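Local coordinates for protein peptidase M28 (PDB 3IIB) that probably acts as a zinc-dependent carboxypeptidase or dipeptidase of family M28, holding a pair of zinc ions, at residues V298-E303 against P375-L380; A80-P85 against V219-E224; K8-L13 against Y423-W428. One frame throughout, in Å; residues are numbered along the deposited sequence. Where two conformers were deposited one is given.

Contact 1: residues V298-E303 against P375-L380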
ATOM      1  N   VAL A 298     -19.955  21.588  13.178  1.00  2.98           N
ATOM      2  CA  VAL A 298     -18.671  22.112  13.623  1.00  2.54           C
ATOM      3  C   VAL A 298     -17.572  21.275  13.001  1.00  3.01           C
ATOM      4  O   VAL A 298     -17.538  20.045  13.194  1.00  5.28           O
ATOM      5  CB  VAL A 298     -18.502  22.136  15.175  1.00  4.31           C
ATOM      6  CG1 VAL A 298     -17.176  22.750  15.535  1.00  2.49           C
ATOM      7  CG2 VAL A 298     -19.655  22.858  15.796  1.00  3.21           C
ATOM      8  N   LEU A 299     -16.685  21.943  12.259  1.00  4.05           N
ATOM      9  CA  LEU A 299     -15.565  21.298  11.634  1.00  3.18           C
ATOM     10  C   LEU A 299     -14.339  21.722  12.420  1.00  4.20           C
ATOM     11  O   LEU A 299     -13.870  22.855  12.300  1.00  3.90           O
ATOM     12  CB  LEU A 299     -15.465  21.653  10.146  1.00  6.02           C
ATOM     13  CG  LEU A 299     -16.708  21.453   9.300  1.00  2.96           C
ATOM     14  CD1 LEU A 299     -16.460  21.808   7.813  1.00  3.44           C
ATOM     15  CD2 LEU A 299     -17.134  19.986   9.423  1.00  2.00           C
ATOM     16  N   TYR A 300     -13.899  20.836  13.302  1.00  3.04           N
ATOM     17  CA  TYR A 300     -12.925  21.201  14.311  1.00  5.26           C
ATOM     18  C   TYR A 300     -11.527  21.252  13.761  1.00  4.38           C
ATOM     19  O   TYR A 300     -11.133  20.441  12.925  1.00  4.72           O
ATOM     20  CB  TYR A 300     -12.940  20.208  15.507  1.00  4.28           C
ATOM     21  CG  TYR A 300     -14.177  20.243  16.388  1.00  4.59           C
ATOM     22  CD1 TYR A 300     -14.273  21.153  17.401  1.00  6.29           C
ATOM     23  CD2 TYR A 300     -15.216  19.342  16.224  1.00  6.62           C
ATOM     24  CE1 TYR A 300     -15.382  21.188  18.259  1.00  6.05           C
ATOM     25  CE2 TYR A 300     -16.335  19.384  17.047  1.00  2.29           C
ATOM     26  CZ  TYR A 300     -16.395  20.283  18.073  1.00  7.99           C
ATOM     27  OH  TYR A 300     -17.480  20.293  18.921  1.00  7.80           O
ATOM     28  N   ALA A 301     -10.775  22.210  14.288  1.00  4.72           N
ATOM     29  CA  ALA A 301      -9.357  22.370  14.049  1.00  5.86           C
ATOM     30  C   ALA A 301      -8.521  21.458  14.936  1.00  4.70           C
ATOM     31  O   ALA A 301      -8.833  21.220  16.109  1.00  4.79           O
ATOM     32  CB  ALA A 301      -8.917  23.874  14.325  1.00  5.36           C
ATOM     33  N   ALA A 302      -7.408  21.012  14.361  1.00  4.29           N
ATOM     34  CA  ALA A 302      -6.278  20.497  15.099  1.00  4.75           C
ATOM     35  C   ALA A 302      -6.658  19.342  16.023  1.00  4.46           C
ATOM     36  O   ALA A 302      -6.132  19.208  17.111  1.00  3.26           O
ATOM     37  CB  ALA A 302      -5.562  21.647  15.846  1.00  2.63           C
ATOM     38  N   GLU A 303      -7.563  18.490  15.565  1.00  3.39           N
ATOM     39  CA  GLU A 303      -7.895  17.277  16.331  1.00  3.70           C
ATOM     40  C   GLU A 303      -6.680  16.367  16.484  1.00  5.42           C
ATOM     41  O   GLU A 303      -6.477  15.790  17.537  1.00  5.07           O
ATOM     42  CB  GLU A 303      -9.076  16.537  15.688  1.00  5.07           C
ATOM     43  CG  GLU A 303      -9.536  15.321  16.486  1.00  5.83           C
ATOM     44  CD  GLU A 303      -8.749  14.052  16.198  1.00 10.16           C
ATOM     45  OE1 GLU A 303      -8.013  14.026  15.194  1.00 10.66           O
ATOM     46  OE2 GLU A 303      -8.885  13.073  16.959  1.00 18.70           O
ATOM     47  N   PRO A 375     -14.030  12.100  19.418  1.00  7.01           N
ATOM     48  CA  PRO A 375     -12.929  12.774  20.070  1.00  7.78           C
ATOM     49  C   PRO A 375     -13.179  14.232  20.424  1.00  7.19           C
ATOM     50  O   PRO A 375     -12.985  14.631  21.574  1.00  8.88           O
ATOM     51  CB  PRO A 375     -11.797  12.658  19.043  1.00  9.91           C
ATOM     52  CG  PRO A 375     -12.147  11.563  18.192  1.00 13.02           C
ATOM     53  CD  PRO A 375     -13.599  11.326  18.248  1.00  9.76           C
ATOM     54  N   ASP A 376     -13.617  15.028  19.455  1.00  4.86           N
ATOM     55  CA  ASP A 376     -13.795  16.460  19.692  1.00  5.34           C
ATOM     56  C   ASP A 376     -14.970  16.853  20.599  1.00  6.14           C
ATOM     57  O   ASP A 376     -15.039  18.004  21.049  1.00  5.98           O
ATOM     58  CB  ASP A 376     -13.937  17.164  18.360  1.00  3.72           C
ATOM     59  CG  ASP A 376     -12.674  17.063  17.531  1.00  7.48           C
ATOM     60  OD1 ASP A 376     -11.625  17.434  18.081  1.00  9.61           O
ATOM     61  OD2 ASP A 376     -12.734  16.584  16.364  1.00  6.68           O
ATOM     62  N   VAL A 377     -15.895  15.925  20.830  1.00  6.13           N
ATOM     63  CA  VAL A 377     -16.993  16.167  21.767  1.00  8.30           C
ATOM     64  C   VAL A 377     -16.863  15.361  23.062  1.00  7.74           C
ATOM     65  O   VAL A 377     -17.746  15.401  23.932  1.00  6.12           O
ATOM     66  CB  VAL A 377     -18.379  15.904  21.099  1.00  5.34           C
ATOM     67  CG1 VAL A 377     -18.511  16.778  19.877  1.00  6.77           C
ATOM     68  CG2 VAL A 377     -18.560  14.415  20.763  1.00  5.41           C
ATOM     69  N   SER A 378     -15.735  14.664  23.209  1.00  8.35           N
ATOM     70  CA  SER A 378     -15.578  13.700  24.298  1.00  9.63           C
ATOM     71  C   SER A 378     -15.414  14.403  25.644  1.00  8.58           C
ATOM     72  O   SER A 378     -15.551  13.754  26.677  1.00  6.86           O
ATOM     73  CB  SER A 378     -14.392  12.765  24.047  1.00  7.73           C
ATOM     74  OG  SER A 378     -13.155  13.468  24.029  1.00  7.10           O
HETATM   75  N   MSE A 379     -15.138  15.724  25.629  1.00  7.09           N
HETATM   76  CA  MSE A 379     -14.973  16.480  26.881  1.00  8.19           C
HETATM   77  C   MSE A 379     -16.290  17.076  27.353  1.00  6.91           C
HETATM   78  O   MSE A 379     -16.402  17.652  28.437  1.00  7.10           O
HETATM   79  CB  MSE A 379     -13.866  17.544  26.745  1.00  6.67           C
HETATM   80  CG  MSE A 379     -14.236  18.768  25.978  1.00  9.53           C
HETATM   81 SE   MSE A 379     -14.515  18.443  24.112  0.75  3.29          SE
HETATM   82  CE  MSE A 379     -12.751  17.853  23.638  1.00 11.47           C
ATOM     83  N   LEU A 380     -17.324  16.937  26.538  1.00  6.26           N
ATOM     84  CA  LEU A 380     -18.541  17.651  26.782  1.00  6.30           C
ATOM     85  C   LEU A 380     -19.467  17.008  27.830  1.00  5.25           C
ATOM     86  O   LEU A 380     -20.108  17.726  28.585  1.00  6.53           O
ATOM     87  CB  LEU A 380     -19.290  17.951  25.456  1.00  4.94           C
ATOM     88  CG  LEU A 380     -18.534  18.745  24.376  1.00  5.92           C
ATOM     89  CD1 LEU A 380     -19.473  18.979  23.191  1.00  6.43           C
ATOM     90  CD2 LEU A 380     -17.985  20.077  24.936  1.00 10.90           C
TER
HETATM   91  O   HOH W   1     -16.100  20.521  21.504  1.00  5.88           O
HETATM   92  O   HOH W   2      -9.935  19.352  17.850  1.00  5.87           O
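E303 and D376 mark the nearest approach of the two backbones, their CA atoms 6.8 Å apart, where the loop following strand 293-300 passes the short 3-10 segment 375-377. The backbones never pair; side chains and two waters fill the gap. Y300, at the end of the strand, presents one face of its ring to D376, whose CB sits 3.6 Å from the ring centroid and 22° off the normal, a CH-pi contact. Beyond CB the D376 carboxylate lies stacked on the ring with its plane tilted 28° from it. The opposite face is covered by V298 CG1, which rests over the ring centre, so the aromatic plane is sandwiched between an aliphatic branch of its own strand and the aspartate. Further out, V377 CG1 comes within 3.8 Å of Y300 OH. The same hydroxyl shares a water with D376 O, and a second water donates to both A301 O and D376 OD1. An alanine at Y300 would probably leave D376 CB and V298 CG1 facing a gap and the first water without its phenolic partner. E303 has CG anti to the backbone N (chi1 -176°), 3.4 Å from D376 OD1; the chain then bends at chi2, and OE2 lies 3.6 Å from P375 CB. The carboxylate planes stand at right angles, and E303 OE2 and D376 OD2, 5.2 Å apart, are not in contact. E329 OE1 hydrogen-bonds D376 N. E303 is a zinc-binding residue in a crystal structure of this protein, though not coordinating in this chain; it touches H257 and D331, both metal ligands here, and D376 also touches H257. The ring face, the water at OD1 and the bond from E329 probably hold D376 in place behind the metal ligands.

Contact 2: residues A80-P85 against V219-E224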
ATOM      1  N   ALA A  80      15.526   5.507   6.488  1.00  7.34           N
ATOM      2  CA  ALA A  80      16.047   4.523   7.421  1.00  9.25           C
ATOM      3  C   ALA A  80      16.464   3.266   6.680  1.00  8.19           C
ATOM      4  O   ALA A  80      15.955   2.957   5.600  1.00  9.29           O
ATOM      5  CB  ALA A  80      15.041   4.210   8.498  1.00  6.48           C
ATOM      6  N   SER A  81      17.454   2.582   7.220  1.00  5.55           N
ATOM      7  CA  SER A  81      17.815   1.271   6.666  1.00  9.22           C
ATOM      8  C   SER A  81      18.396   0.369   7.731  1.00  6.79           C
ATOM      9  O   SER A  81      18.807   0.818   8.807  1.00  8.85           O
ATOM     10  CB  SER A  81      18.779   1.441   5.497  1.00 10.02           C
ATOM     11  OG  SER A  81      19.990   1.959   5.971  1.00 13.15           O
ATOM     12  N   ILE A  82      18.403  -0.928   7.455  1.00  4.95           N
ATOM     13  CA  ILE A  82      19.139  -1.863   8.301  1.00  5.64           C
ATOM     14  C   ILE A  82      20.560  -1.921   7.783  1.00  6.66           C
ATOM     15  O   ILE A  82      20.796  -2.090   6.571  1.00  7.42           O
ATOM     16  CB  ILE A  82      18.499  -3.234   8.228  1.00  5.93           C
ATOM     17  CG1 ILE A  82      17.114  -3.197   8.903  1.00  6.68           C
ATOM     18  CG2 ILE A  82      19.383  -4.248   8.885  1.00  2.21           C
ATOM     19  CD1 ILE A  82      16.356  -4.544   8.542  1.00  6.67           C
ATOM     20  N   LEU A  83      21.513  -1.747   8.693  1.00  7.78           N
ATOM     21  CA  LEU A  83      22.947  -1.790   8.349  1.00  9.04           C
ATOM     22  C   LEU A  83      23.540  -3.180   8.509  1.00  9.26           C
ATOM     23  O   LEU A  83      24.452  -3.560   7.755  1.00  8.82           O
ATOM     24  CB  LEU A  83      23.752  -0.781   9.186  1.00  9.22           C
ATOM     25  CG  LEU A  83      23.357   0.698   9.065  1.00 14.01           C
ATOM     26  CD1 LEU A  83      24.241   1.548  10.012  1.00 11.77           C
ATOM     27  CD2 LEU A  83      23.486   1.204   7.651  1.00 10.84           C
ATOM     28  N   SER A  84      23.015  -3.922   9.476  1.00  7.27           N
ATOM     29  CA  SER A  84      23.462  -5.271   9.758  0.60  8.43           C
ATOM     30  C   SER A  84      22.393  -6.000  10.574  1.00  9.83           C
ATOM     31  O   SER A  84      21.634  -5.383  11.307  1.00  8.79           O
ATOM     32  CB  SER A  84      24.820  -5.264  10.483  0.60  7.73           C
ATOM     33  OG  SER A  84      24.719  -4.630  11.730  0.60  6.64           O
ATOM     34  N   PRO A  85      22.324  -7.348  10.435  1.00  6.98           N
ATOM     35  CA  PRO A  85      23.226  -8.270   9.701  1.00  6.83           C
ATOM     36  C   PRO A  85      23.143  -8.244   8.145  1.00  7.08           C
ATOM     37  O   PRO A  85      24.131  -8.508   7.483  1.00  8.54           O
ATOM     38  CB  PRO A  85      22.796  -9.624  10.216  1.00  4.79           C
ATOM     39  CG  PRO A  85      21.348  -9.453  10.607  1.00  3.59           C
ATOM     40  CD  PRO A  85      21.212  -8.058  11.075  1.00  3.52           C
ATOM     41  N   VAL A 219      20.507  -6.388  15.380  1.00  6.50           N
ATOM     42  CA  VAL A 219      20.168  -5.525  14.251  1.00  4.57           C
ATOM     43  C   VAL A 219      20.602  -4.111  14.576  1.00  6.05           C
ATOM     44  O   VAL A 219      20.353  -3.576  15.693  1.00  7.05           O
ATOM     45  CB  VAL A 219      18.656  -5.574  13.955  1.00  6.65           C
ATOM     46  CG1 VAL A 219      18.236  -4.553  12.844  1.00  5.10           C
ATOM     47  CG2 VAL A 219      18.254  -7.020  13.634  1.00  6.07           C
ATOM     48  N   VAL A 220      21.295  -3.532  13.610  1.00  5.26           N
ATOM     49  CA  VAL A 220      21.755  -2.160  13.654  1.00  3.75           C
ATOM     50  C   VAL A 220      21.053  -1.433  12.557  1.00  6.62           C
ATOM     51  O   VAL A 220      21.000  -1.937  11.425  1.00  6.95           O
ATOM     52  CB  VAL A 220      23.292  -2.121  13.407  1.00  6.55           C
ATOM     53  CG1 VAL A 220      23.833  -0.661  13.363  1.00  9.91           C
ATOM     54  CG2 VAL A 220      24.019  -2.991  14.440  1.00  7.04           C
ATOM     55  N   ILE A 221      20.543  -0.239  12.842  1.00  7.99           N
ATOM     56  CA  ILE A 221      19.857   0.563  11.829  1.00  7.36           C
ATOM     57  C   ILE A 221      20.519   1.935  11.706  1.00  8.09           C
ATOM     58  O   ILE A 221      21.240   2.368  12.606  1.00  9.65           O
ATOM     59  CB  ILE A 221      18.333   0.699  12.105  1.00  7.66           C
ATOM     60  CG1 ILE A 221      18.022   1.570  13.326  1.00  6.51           C
ATOM     61  CG2 ILE A 221      17.702  -0.705  12.263  1.00  3.87           C
ATOM     62  CD1 ILE A 221      16.526   1.907  13.435  1.00  7.82           C
ATOM     63  N   SER A 222      20.278   2.567  10.567  1.00  9.21           N
ATOM     64  CA  SER A 222      20.500   3.989  10.342  1.00  8.30           C
ATOM     65  C   SER A 222      19.147   4.688  10.314  1.00  9.57           C
ATOM     66  O   SER A 222      18.201   4.152   9.724  1.00  9.67           O
ATOM     67  CB  SER A 222      21.187   4.214   9.004  1.00 11.51           C
ATOM     68  OG  SER A 222      21.380   5.614   8.779  1.00 16.28           O
ATOM     69  N   LEU A 223      19.029   5.852  10.973  1.00  7.84           N
ATOM     70  CA  LEU A 223      17.789   6.625  10.988  1.00  8.30           C
ATOM     71  C   LEU A 223      18.100   8.112  10.794  1.00  8.99           C
ATOM     72  O   LEU A 223      18.951   8.693  11.492  1.00  9.67           O
ATOM     73  CB  LEU A 223      17.055   6.456  12.317  1.00  8.83           C
ATOM     74  CG  LEU A 223      15.722   7.184  12.505  1.00 10.94           C
ATOM     75  CD1 LEU A 223      14.605   6.722  11.543  1.00  8.29           C
ATOM     76  CD2 LEU A 223      15.265   6.997  13.972  1.00 10.89           C
ATOM     77  N   GLU A 224      17.400   8.702   9.835  1.00  6.41           N
ATOM     78  CA  GLU A 224      17.555  10.106   9.511  1.00  6.55           C
ATOM     79  C   GLU A 224      16.176  10.688   9.465  1.00  6.57           C
ATOM     80  O   GLU A 224      15.336  10.174   8.722  1.00  9.13           O
ATOM     81  CB  GLU A 224      18.224  10.284   8.151  1.00  9.37           C
ATOM     82  CG  GLU A 224      18.421  11.739   7.802  1.00 16.99           C
ATOM     83  CD  GLU A 224      19.220  11.967   6.545  1.00 21.38           C
ATOM     84  OE1 GLU A 224      19.552  10.987   5.834  1.00 20.22           O
ATOM     85  OE2 GLU A 224      19.534  13.156   6.307  1.00 30.07           O
TER
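V220 O takes two N-H groups from the opposing strand: L83 N at 2.8 Å, and S84 N in a weak bond of 3.4 Å. Two consecutive residues facing one make this a classic beta bulge, and L83 carries its helix-like backbone angles (phi -92°, psi -32°). V220 N returns a bond to S84 O of 3.0 Å. On the far side of the bulge S81 and S222 form a regular hydrogen-bonded pair, S222 N reaching S81 O at 2.9 Å, while I82-I221 and A80-L223 are the non-hydrogen-bonded pairs. The strands run antiparallel at 151°. The bulge also turns L83 over its partner: CD1 lies 4.0 Å from V220 CG1, and CD2 touches S222 CB, so the leucine leans across the face that carries the side chains of V220 and S222. On the other face the apolar chains meet in a row. A80 CB packs on L223 CD1 and I82 CG1 on I221 CG2, while I82 CG2 comes 4.1 Å from V219 CG1. The row ends at P85, which follows a cis peptide bond and sets its CD 4.0 Å from V219 CG2. M212 of helix 203-213 covers I82, V219 and P85, and L90 of strand 88-94 touches A80 and I82. Strand 62-84 bonds to 88-94 along its other edge, as 220-242 does to 106-113, placing this bulged antiparallel ladder in the interior of a large mixed beta sheet with a helix packed against one face.

Contact 3: residues K8-L13 against Y423-W428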
ATOM      1  N   LYS A   8     -41.166  10.102   9.544  1.00 11.70           N
ATOM      2  CA  LYS A   8     -41.317  10.054   8.080  0.50 11.05           C
ATOM      3  C   LYS A   8     -40.351  11.024   7.374  1.00  9.27           C
ATOM      4  O   LYS A   8     -39.799  10.706   6.310  1.00  8.19           O
ATOM      5  CB  LYS A   8     -42.748  10.360   7.653  0.50 13.55           C
ATOM      6  CG  LYS A   8     -42.996  10.047   6.196  0.50 15.35           C
ATOM      7  CD  LYS A   8     -44.477  10.013   5.861  0.50 23.99           C
ATOM      8  CE  LYS A   8     -44.732   9.297   4.527  0.50 27.88           C
ATOM      9  NZ  LYS A   8     -44.528   7.812   4.625  0.50 25.60           N
ATOM     10  N   VAL A   9     -40.141  12.203   7.952  1.00  7.09           N
ATOM     11  CA  VAL A   9     -39.120  13.113   7.420  1.00  5.13           C
ATOM     12  C   VAL A   9     -37.753  12.416   7.487  1.00  5.96           C
ATOM     13  O   VAL A   9     -36.982  12.476   6.544  1.00  5.83           O
ATOM     14  CB  VAL A   9     -39.078  14.420   8.203  1.00  6.87           C
ATOM     15  CG1 VAL A   9     -37.804  15.224   7.874  1.00  6.24           C
ATOM     16  CG2 VAL A   9     -40.341  15.215   7.900  1.00 11.39           C
ATOM     17  N   ALA A  10     -37.465  11.738   8.596  1.00  7.11           N
ATOM     18  CA  ALA A  10     -36.185  11.049   8.733  1.00  6.66           C
ATOM     19  C   ALA A  10     -36.047   9.930   7.668  1.00  5.58           C
ATOM     20  O   ALA A  10     -35.000   9.735   7.091  1.00  6.74           O
ATOM     21  CB  ALA A  10     -36.058  10.476  10.119  1.00  5.94           C
ATOM     22  N   GLU A  11     -37.122   9.208   7.417  1.00  4.80           N
ATOM     23  CA  GLU A  11     -37.109   8.228   6.336  1.00  5.94           C
ATOM     24  C   GLU A  11     -36.774   8.873   4.980  1.00  5.45           C
ATOM     25  O   GLU A  11     -35.970   8.343   4.213  1.00  3.03           O
ATOM     26  CB  GLU A  11     -38.436   7.478   6.300  1.00  8.40           C
ATOM     27  CG  GLU A  11     -38.505   6.565   7.481  1.00 14.07           C
ATOM     28  CD  GLU A  11     -39.853   5.966   7.728  1.00 24.50           C
ATOM     29  OE1 GLU A  11     -40.839   6.383   7.082  1.00 21.16           O
ATOM     30  OE2 GLU A  11     -39.901   5.072   8.599  1.00 29.60           O
ATOM     31  N   GLN A  12     -37.361  10.046   4.711  1.00  5.97           N
ATOM     32  CA  GLN A  12     -37.132  10.767   3.469  1.00  6.32           C
ATOM     33  C   GLN A  12     -35.732  11.342   3.374  1.00  6.11           C
ATOM     34  O   GLN A  12     -35.140  11.314   2.281  1.00  5.42           O
ATOM     35  CB  GLN A  12     -38.169  11.850   3.267  1.00  4.76           C
ATOM     36  CG  GLN A  12     -39.482  11.212   2.937  1.00  7.22           C
ATOM     37  CD  GLN A  12     -40.713  12.063   3.162  1.00  8.23           C
ATOM     38  OE1 GLN A  12     -40.631  13.241   3.543  1.00  8.07           O
ATOM     39  NE2 GLN A  12     -41.891  11.469   2.875  1.00  7.13           N
ATOM     40  N   LEU A  13     -35.192  11.816   4.499  1.00  4.73           N
ATOM     41  CA  LEU A  13     -33.792  12.246   4.538  1.00  4.46           C
ATOM     42  C   LEU A  13     -32.856  11.115   4.150  1.00  4.91           C
ATOM     43  O   LEU A  13     -31.892  11.309   3.388  1.00  6.15           O
ATOM     44  CB  LEU A  13     -33.420  12.826   5.907  1.00  5.41           C
ATOM     45  CG  LEU A  13     -34.077  14.179   6.236  1.00  3.42           C
ATOM     46  CD1 LEU A  13     -33.970  14.482   7.769  1.00  4.02           C
ATOM     47  CD2 LEU A  13     -33.433  15.301   5.368  1.00  4.84           C
ATOM     48  N   TYR A 423     -26.793  10.253   9.876  1.00  5.04           N
ATOM     49  CA  TYR A 423     -26.594  11.546  10.534  1.00  5.47           C
ATOM     50  C   TYR A 423     -27.747  12.494  10.253  1.00  3.77           C
ATOM     51  O   TYR A 423     -28.128  13.276  11.119  1.00  4.81           O
ATOM     52  CB  TYR A 423     -25.258  12.217  10.184  1.00  5.86           C
ATOM     53  CG  TYR A 423     -24.188  11.880  11.199  1.00  5.30           C
ATOM     54  CD1 TYR A 423     -23.470  10.690  11.130  1.00  5.42           C
ATOM     55  CD2 TYR A 423     -23.927  12.724  12.275  1.00  3.69           C
ATOM     56  CE1 TYR A 423     -22.498  10.388  12.062  1.00  4.27           C
ATOM     57  CE2 TYR A 423     -22.973  12.422  13.222  1.00  8.04           C
ATOM     58  CZ  TYR A 423     -22.277  11.248  13.140  1.00  7.56           C
ATOM     59  OH  TYR A 423     -21.316  10.960  14.104  1.00  8.44           O
ATOM     60  N   ALA A 424     -28.295  12.429   9.042  1.00  4.90           N
ATOM     61  CA  ALA A 424     -29.429  13.277   8.698  1.00  5.79           C
ATOM     62  C   ALA A 424     -30.627  12.909   9.583  1.00  6.04           C
ATOM     63  O   ALA A 424     -31.307  13.800  10.126  1.00  7.23           O
ATOM     64  CB  ALA A 424     -29.749  13.192   7.228  1.00  4.58           C
ATOM     65  N   GLN A 425     -30.885  11.615   9.744  1.00  4.48           N
ATOM     66  CA  GLN A 425     -31.930  11.149  10.631  1.00  3.13           C
ATOM     67  C   GLN A 425     -31.646  11.606  12.075  1.00  3.74           C
ATOM     68  O   GLN A 425     -32.527  12.113  12.774  1.00  4.37           O
ATOM     69  CB  GLN A 425     -32.062   9.621  10.618  1.00  4.05           C
ATOM     70  CG  GLN A 425     -32.531   9.068   9.278  1.00  3.75           C
ATOM     71  CD  GLN A 425     -32.918   7.609   9.301  1.00  7.49           C
ATOM     72  OE1 GLN A 425     -32.397   6.851  10.107  1.00  8.11           O
ATOM     73  NE2 GLN A 425     -33.861   7.219   8.438  1.00  3.40           N
ATOM     74  N   PHE A 426     -30.420  11.353  12.542  1.00  6.72           N
ATOM     75  CA  PHE A 426     -30.046  11.750  13.895  1.00  3.06           C
ATOM     76  C   PHE A 426     -30.257  13.244  14.120  1.00  2.06           C
ATOM     77  O   PHE A 426     -30.849  13.648  15.138  1.00  2.71           O
ATOM     78  CB  PHE A 426     -28.579  11.371  14.166  1.00  4.87           C
ATOM     79  CG  PHE A 426     -28.071  11.803  15.515  1.00  4.12           C
ATOM     80  CD1 PHE A 426     -28.305  11.024  16.632  1.00  5.13           C
ATOM     81  CD2 PHE A 426     -27.300  12.953  15.663  1.00  4.34           C
ATOM     82  CE1 PHE A 426     -27.806  11.392  17.868  1.00  4.57           C
ATOM     83  CE2 PHE A 426     -26.829  13.331  16.910  1.00  6.63           C
ATOM     84  CZ  PHE A 426     -27.079  12.559  18.004  1.00  8.82           C
ATOM     85  N   ALA A 427     -29.710  14.072  13.247  1.00  3.57           N
ATOM     86  CA  ALA A 427     -29.779  15.510  13.447  1.00  3.78           C
ATOM     87  C   ALA A 427     -31.243  15.964  13.370  1.00  4.97           C
ATOM     88  O   ALA A 427     -31.669  16.744  14.193  1.00  4.31           O
ATOM     89  CB  ALA A 427     -28.906  16.281  12.464  1.00  5.53           C
ATOM     90  N   TRP A 428     -32.027  15.415  12.445  1.00  5.36           N
ATOM     91  CA  TRP A 428     -33.439  15.795  12.369  1.00  5.46           C
ATOM     92  C   TRP A 428     -34.227  15.331  13.603  1.00  4.45           C
ATOM     93  O   TRP A 428     -34.933  16.117  14.242  1.00  5.68           O
ATOM     94  CB  TRP A 428     -34.091  15.295  11.088  1.00  5.52           C
ATOM     95  CG  TRP A 428     -35.489  15.746  11.021  1.00  4.19           C
ATOM     96  CD1 TRP A 428     -36.615  15.026  11.281  1.00  3.46           C
ATOM     97  CD2 TRP A 428     -35.914  17.074  10.740  1.00  3.34           C
ATOM     98  NE1 TRP A 428     -37.733  15.832  11.172  1.00  5.65           N
ATOM     99  CE2 TRP A 428     -37.324  17.093  10.830  1.00  5.13           C
ATOM    100  CE3 TRP A 428     -35.241  18.254  10.420  1.00  4.79           C
ATOM    101  CZ2 TRP A 428     -38.058  18.244  10.617  1.00  7.85           C
ATOM    102  CZ3 TRP A 428     -35.993  19.415  10.240  1.00  6.52           C
ATOM    103  CH2 TRP A 428     -37.375  19.387  10.334  1.00  7.15           C
TER
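V9 faces W428 at the start of this stretch of helix 3-19. Its CG1, anti to the backbone N (chi1 166°), stands over one face of the indole, 3.5 Å from the centroid of the five-membered ring, and so toward the rim of the indole as a whole. The atom nearest to it is W428 NE1, at 3.4 Å. That nitrogen is hydrogen-bonded to N6 OD1, one turn before V9 in helix 3-19; the bond at NE1 and the methyl over the face together probably limit how the indole can turn. L287 adds a further apolar neighbour to V9 and W428. A10 comes next, with its CA only 4.7 Å from that of Q425: the small side chain is consistent with so close an approach. A10 CB rests on Q425 CG at 3.9 Å. The glutamine chain, extended beyond CG, carries NE2 to A10 O, a bond of 3.1 Å that lies in the plane of the side-chain amide but comes from above the carbonyl plane, 70° out of it. The two segments form an antiparallel helix pair, their axes 8.4 Å apart at closest and inclined at 153°. Helix 413-432 packs on the central sheet of the alpha/beta fold through Y423, F426 and A427, which touch I254, and helix 3-19 lies outside it. E11 turns from the partner helix and hydrogen-bonds Q7 NE2 through OE2. A turn past A10, L13 points back into the interface. Its CB meets A424 CB at 3.9 Å; its CD1 reaches beyond, tight against W428 CB at 3.4 Å, crossing the tryptophan side chain at about a right angle and also approaching A424 O.

How the contacts relate
Contact 3 joins the two ends of the chain, helix 3-19 to helix 413-432, and brackets the others in sequence; both segments of contact 2 precede those of contact 1. Contacts 1 and 2 both belong to the large mixed sheet, yet their centres lie about 39 Å apart: contact 1 sits beside the zinc site, contact 2 far out at one end. Centre to centre, contact 3 lies about 23 Å from contact 1 and, on the opposite side of the chain's centre, about 55 Å from contact 2. I254 links contacts 1 and 3, bonding V298 through its backbone and packing under helix 413-432. Through its pairing with 293-300, the long strand 220-242 ties the metal-binding core to the remote sheet end.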